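Putative cell adhesion protein (Parabacteroides distasonis, PDB 3LIU) is a putative fimbrillin of the FimA/Mfa1 family that probably serves as a building block of adhesive pili on the bacterial surface. Local coordinates at residues V172-D184 and P276-T288. Numbering follows the deposited sequence.
Sequences VRDVASIALAGAD and PALNHEFYVYENT
Ser177 reaches across to Glu281 on one face of this antiparallel strand pair, its OG donating to OE1 at 2.8 Å. The hydroxyl swings there because OG sits anti to the backbone N (chi1 166°), and it meets the carboxylate from above its plane. The second oxygen, OE2, forms a salt bridge with Lys359, tying the carboxylate to two neighbours. Replacing Glu281 by an alanine is likely to deprive the Ser177 hydroxyl of this acceptor and Lys359 of this salt bridge. Beside this pair, Ala179 CB lies 3.4 Å from His280 O.

On the other face Ile178 CD1 packs on Val284 CG2 at 3.7 Å, the two side chains crossing at about a right angle. Phe282 lies on that face too, and its ring turns an edge toward Ile178 O while His280 CD2 sits over one face of the Phe282 ring, displaced toward its rim. Further along, Leu180 and Leu278 touch through their CD2 methyls, 3.5 Å apart.

Val175 CG1 leans obliquely on Tyr285 CE1, and the Tyr285 hydroxyl hydrogen-bonds to Glu119.

Between the two faces, the backbones bond reciprocally at Ala176–Val284 and Ile178–Phe282, with Ser177–Tyr283 the non-hydrogen-bonded pair between them. Earlier in the chain, residues Ala277 to His280 make a type II beta turn, and there Asn279 N gives a hydrogen bond to Leu180 O at 2.7 Å. One water accepts from Leu180 N and donates to the carbonyls of Ala277 and His280; another links Asp174 O to Glu286 N.

Ser177 also bonds through its backbone to Tyr358 and Tyr360, so strand 172-185 pairs antiparallel with the short strand 282-284 and parallel with strand 358-366, in the beta-rich fold of a FimA/Mfa1 fimbrillin, a family placed in the transthyretin clan.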
loop_
_atom_site.group_PDB
_atom_site.type_symbol
_atom_site.label_atom_id
_atom_site.label_comp_id
_atom_site.label_asym_id
_atom_site.label_seq_id
_atom_site.Cartn_x
_atom_site.Cartn_y
_atom_site.Cartn_z
ATOM N N VAL A 172 2.244 -11.066 3.289
ATOM C CA VAL A 172 1.618 -9.807 3.616
ATOM C C VAL A 172 1.753 -8.836 2.467
ATOM O O VAL A 172 2.842 -8.640 1.951
ATOM C CB VAL A 172 2.208 -9.186 4.893
ATOM C CG1 VAL A 172 1.495 -7.835 5.204
ATOM C CG2 VAL A 172 2.072 -10.155 6.039
ATOM N N ARG A 173 0.644 -8.217 2.080
ATOM C CA ARG A 173 0.658 -7.282 0.949
ATOM C C ARG A 173 1.632 -6.139 1.195
ATOM O O ARG A 173 1.847 -5.737 2.321
ATOM C CB ARG A 173 -0.722 -6.705 0.676
ATOM C CG ARG A 173 -1.766 -7.704 0.211
ATOM C CD ARG A 173 -3.104 -6.989 -0.034
ATOM N NE ARG A 173 -4.224 -7.900 -0.316
ATOM C CZ ARG A 173 -4.905 -8.610 0.597
ATOM N NH1 ARG A 173 -4.585 -8.569 1.860
ATOM N NH2 ARG A 173 -5.923 -9.389 0.233
ATOM N N ASP A 174 2.196 -5.619 0.111
ATOM C CA ASP A 174 3.118 -4.512 0.160
ATOM C C ASP A 174 2.368 -3.168 -0.073
ATOM O O ASP A 174 2.984 -2.118 -0.033
ATOM C CB ASP A 174 4.227 -4.701 -0.897
ATOM C CG ASP A 174 5.321 -5.719 -0.482
ATOM O OD1 ASP A 174 5.234 -6.382 0.571
ATOM O OD2 ASP A 174 6.318 -5.838 -1.242
ATOM N N VAL A 175 1.050 -3.195 -0.322
ATOM C CA VAL A 175 0.278 -1.991 -0.538
ATOM C C VAL A 175 -0.761 -1.835 0.608
ATOM O O VAL A 175 -1.048 -2.796 1.327
ATOM C CB VAL A 175 -0.465 -1.968 -1.917
ATOM C CG1 VAL A 175 0.508 -1.821 -3.091
ATOM C CG2 VAL A 175 -1.325 -3.208 -2.082
ATOM N N ALA A 176 -1.310 -0.627 0.726
ATOM C CA ALA A 176 -2.477 -0.291 1.575
ATOM C C ALA A 176 -3.615 0.079 0.650
ATOM O O ALA A 176 -3.376 0.450 -0.515
ATOM C CB ALA A 176 -2.167 0.914 2.544
ATOM N N SER A 177 -4.852 -0.002 1.172
ATOM C CA SER A 177 -6.039 0.329 0.406
ATOM C C SER A 177 -6.676 1.541 1.032
ATOM O O SER A 177 -6.850 1.560 2.253
ATOM C CB SER A 177 -7.031 -0.821 0.468
ATOM O OG SER A 177 -8.312 -0.403 -0.004
ATOM N N ILE A 178 -6.978 2.572 0.233
ATOM C CA ILE A 178 -7.608 3.768 0.764
ATOM C C ILE A 178 -8.910 4.002 0.020
ATOM O O ILE A 178 -8.949 3.995 -1.232
ATOM C CB ILE A 178 -6.692 5.040 0.666
ATOM C CG1 ILE A 178 -5.404 4.844 1.449
ATOM C CG2 ILE A 178 -7.412 6.287 1.190
ATOM C CD1 ILE A 178 -4.341 6.003 1.293
ATOM N N ALA A 179 -9.980 4.208 0.768
ATOM C CA ALA A 179 -11.302 4.466 0.168
ATOM C C ALA A 179 -12.099 5.465 0.978
ATOM O O ALA A 179 -11.945 5.551 2.201
ATOM C CB ALA A 179 -12.081 3.184 0.025
ATOM N N LEU A 180 -12.927 6.236 0.266
ATOM C CA LEU A 180 -13.911 7.112 0.836
ATOM C C LEU A 180 -15.189 6.300 1.047
ATOM O O LEU A 180 -15.841 5.869 0.076
ATOM C CB LEU A 180 -14.206 8.310 -0.098
ATOM C CG LEU A 180 -15.234 9.329 0.413
ATOM C CD1 LEU A 180 -14.663 10.207 1.525
ATOM C CD2 LEU A 180 -15.826 10.184 -0.726
ATOM N N ALA A 181 -15.526 6.104 2.315
ATOM C CA ALA A 181 -16.661 5.323 2.745
ATOM C C ALA A 181 -17.908 6.193 2.748
ATOM O O ALA A 181 -18.985 5.712 2.500
ATOM C CB ALA A 181 -16.399 4.771 4.137
ATOM N N GLY A 182 -17.779 7.472 3.019
ATOM C CA GLY A 182 -18.954 8.357 2.881
ATOM C C GLY A 182 -18.587 9.821 2.992
ATOM O O GLY A 182 -17.527 10.160 3.492
ATOM N N ALA A 183 -19.459 10.689 2.484
ATOM C CA ALA A 183 -19.224 12.131 2.541
ATOM C C ALA A 183 -20.532 12.866 2.645
ATOM O O ALA A 183 -21.142 13.158 1.630
ATOM C CB ALA A 183 -18.479 12.593 1.321
ATOM N N ASP A 184 -20.966 13.168 3.865
ATOM C CA ASP A 184 -22.207 13.921 4.067
ATOM C C ASP A 184 -21.972 15.234 4.816
ATOM O O ASP A 184 -20.843 15.591 5.082
ATOM C CB ASP A 184 -23.255 13.053 4.777
ATOM C CG ASP A 184 -22.741 12.446 6.066
ATOM O OD1 ASP A 184 -21.821 13.033 6.683
ATOM O OD2 ASP A 184 -23.269 11.376 6.460
ATOM N N PRO A 276 -19.397 4.746 -9.146
ATOM C CA PRO A 276 -19.147 5.688 -8.060
ATOM C C PRO A 276 -17.698 5.764 -7.602
ATOM O O PRO A 276 -16.944 4.820 -7.774
ATOM C CB PRO A 276 -20.036 5.165 -6.913
ATOM C CG PRO A 276 -20.245 3.713 -7.207
ATOM C CD PRO A 276 -19.998 3.484 -8.664
ATOM N N ALA A 277 -17.351 6.919 -7.028
ATOM C CA ALA A 277 -16.076 7.167 -6.395
ATOM C C ALA A 277 -16.115 6.660 -4.953
ATOM O O ALA A 277 -15.091 6.330 -4.368
ATOM C CB ALA A 277 -15.760 8.665 -6.439
ATOM N N LEU A 278 -17.318 6.612 -4.392
ATOM C CA LEU A 278 -17.543 6.053 -3.059
ATOM C C LEU A 278 -17.207 4.567 -3.004
ATOM O O LEU A 278 -17.611 3.794 -3.857
ATOM C CB LEU A 278 -19.008 6.229 -2.646
ATOM C CG LEU A 278 -19.447 7.562 -2.074
ATOM C CD1 LEU A 278 -20.895 7.428 -1.647
ATOM C CD2 LEU A 278 -18.564 7.955 -0.893
ATOM N N ASN A 279 -16.485 4.191 -1.964
ATOM C CA ASN A 279 -15.972 2.873 -1.789
ATOM C C ASN A 279 -14.966 2.387 -2.847
ATOM O O ASN A 279 -14.568 1.263 -2.811
ATOM C CB ASN A 279 -17.138 1.894 -1.606
ATOM C CG ASN A 279 -18.018 2.283 -0.422
ATOM O OD1 ASN A 279 -19.232 2.353 -0.530
ATOM N ND2 ASN A 279 -17.397 2.568 0.697
ATOM N N HIS A 280 -14.553 3.228 -3.780
ATOM C CA HIS A 280 -13.540 2.829 -4.716
ATOM C C HIS A 280 -12.197 2.784 -3.976
ATOM O O HIS A 280 -11.782 3.762 -3.322
ATOM C CB HIS A 280 -13.450 3.819 -5.869
ATOM C CG HIS A 280 -12.339 3.519 -6.806
ATOM N ND1 HIS A 280 -12.444 2.563 -7.795
ATOM C CD2 HIS A 280 -11.073 3.996 -6.865
ATOM C CE1 HIS A 280 -11.299 2.498 -8.450
ATOM N NE2 HIS A 280 -10.448 3.345 -7.901
ATOM N N GLU A 281 -11.511 1.666 -4.081
ATOM C CA GLU A 281 -10.253 1.504 -3.341
ATOM C C GLU A 281 -9.061 1.993 -4.168
ATOM O O GLU A 281 -8.984 1.685 -5.355
ATOM C CB GLU A 281 -10.041 0.057 -2.948
ATOM C CG GLU A 281 -10.964 -0.391 -1.840
ATOM C CD GLU A 281 -10.836 -1.872 -1.513
ATOM O OE1 GLU A 281 -9.702 -2.407 -1.363
ATOM O OE2 GLU A 281 -11.891 -2.501 -1.386
ATOM N N PHE A 282 -8.168 2.770 -3.531
ATOM C CA PHE A 282 -6.927 3.222 -4.129
ATOM C C PHE A 282 -5.802 2.498 -3.423
ATOM O O PHE A 282 -5.797 2.437 -2.200
ATOM C CB PHE A 282 -6.723 4.743 -3.886
ATOM C CG PHE A 282 -7.760 5.622 -4.567
ATOM C CD1 PHE A 282 -7.698 5.874 -5.933
ATOM C CD2 PHE A 282 -8.813 6.159 -3.850
ATOM C CE1 PHE A 282 -8.670 6.705 -6.568
ATOM C CE2 PHE A 282 -9.770 6.968 -4.477
ATOM C CZ PHE A 282 -9.681 7.244 -5.837
ATOM N N TYR A 283 -4.813 2.039 -4.189
ATOM C CA TYR A 283 -3.684 1.327 -3.674
ATOM C C TYR A 283 -2.449 2.216 -3.664
ATOM O O TYR A 283 -2.118 2.871 -4.666
ATOM C CB TYR A 283 -3.389 0.071 -4.512
ATOM C CG TYR A 283 -4.511 -0.910 -4.662
ATOM C CD1 TYR A 283 -5.353 -1.220 -3.574
ATOM C CD2 TYR A 283 -4.747 -1.547 -5.876
ATOM C CE1 TYR A 283 -6.418 -2.104 -3.717
ATOM C CE2 TYR A 283 -5.776 -2.462 -6.010
ATOM C CZ TYR A 283 -6.597 -2.745 -4.929
ATOM O OH TYR A 283 -7.641 -3.633 -5.063
ATOM N N VAL A 284 -1.747 2.194 -2.529
ATOM C CA VAL A 284 -0.615 3.083 -2.317
ATOM C C VAL A 284 0.415 2.284 -1.536
ATOM O O VAL A 284 0.072 1.251 -0.925
ATOM C CB VAL A 284 -1.016 4.390 -1.509
ATOM C CG1 VAL A 284 -2.007 5.232 -2.257
ATOM C CG2 VAL A 284 -1.574 4.047 -0.134
ATOM N N TYR A 285 1.661 2.745 -1.534
ATOM C CA TYR A 285 2.688 2.143 -0.674
ATOM C C TYR A 285 2.703 2.882 0.680
ATOM O O TYR A 285 2.024 3.922 0.872
ATOM C CB TYR A 285 4.085 2.164 -1.337
ATOM C CG TYR A 285 4.291 1.257 -2.554
ATOM C CD1 TYR A 285 3.752 -0.022 -2.606
ATOM C CD2 TYR A 285 5.074 1.671 -3.626
ATOM C CE1 TYR A 285 3.953 -0.850 -3.678
ATOM C CE2 TYR A 285 5.297 0.813 -4.736
ATOM C CZ TYR A 285 4.730 -0.415 -4.752
ATOM O OH TYR A 285 4.867 -1.273 -5.812
ATOM N N GLU A 286 3.526 2.382 1.595
ATOM C CA GLU A 286 3.632 3.006 2.910
ATOM C C GLU A 286 4.147 4.420 2.806
ATOM O O GLU A 286 5.013 4.740 1.986
ATOM C CB GLU A 286 4.551 2.219 3.857
ATOM C CG GLU A 286 4.076 0.801 4.151
ATOM C CD GLU A 286 4.745 0.178 5.373
ATOM O OE1 GLU A 286 5.977 0.348 5.523
ATOM O OE2 GLU A 286 4.039 -0.544 6.134
ATOM N N ASN A 287 3.563 5.263 3.637
ATOM C CA ASN A 287 4.028 6.602 3.883
ATOM C C ASN A 287 3.634 7.035 5.308
ATOM O O ASN A 287 2.446 7.241 5.610
ATOM C CB ASN A 287 3.445 7.569 2.871
ATOM C CG ASN A 287 3.997 8.983 3.044
ATOM O OD1 ASN A 287 4.840 9.204 3.901
ATOM N ND2 ASN A 287 3.483 9.944 2.270
ATOM N N THR A 288 4.616 7.074 6.178
ATOM C CA THR A 288 4.456 7.575 7.538
ATOM C C THR A 288 5.294 8.796 7.742
ATOM O O THR A 288 5.011 9.599 8.618
ATOM C CB THR A 288 4.840 6.522 8.608
ATOM O OG1 THR A 288 6.247 6.272 8.564
ATOM C CG2 THR A 288 4.064 5.224 8.343
HETATM O O HOH W 1 4.763 -0.209 0.835
HETATM O O HOH W 2 -12.964 6.213 -2.652
#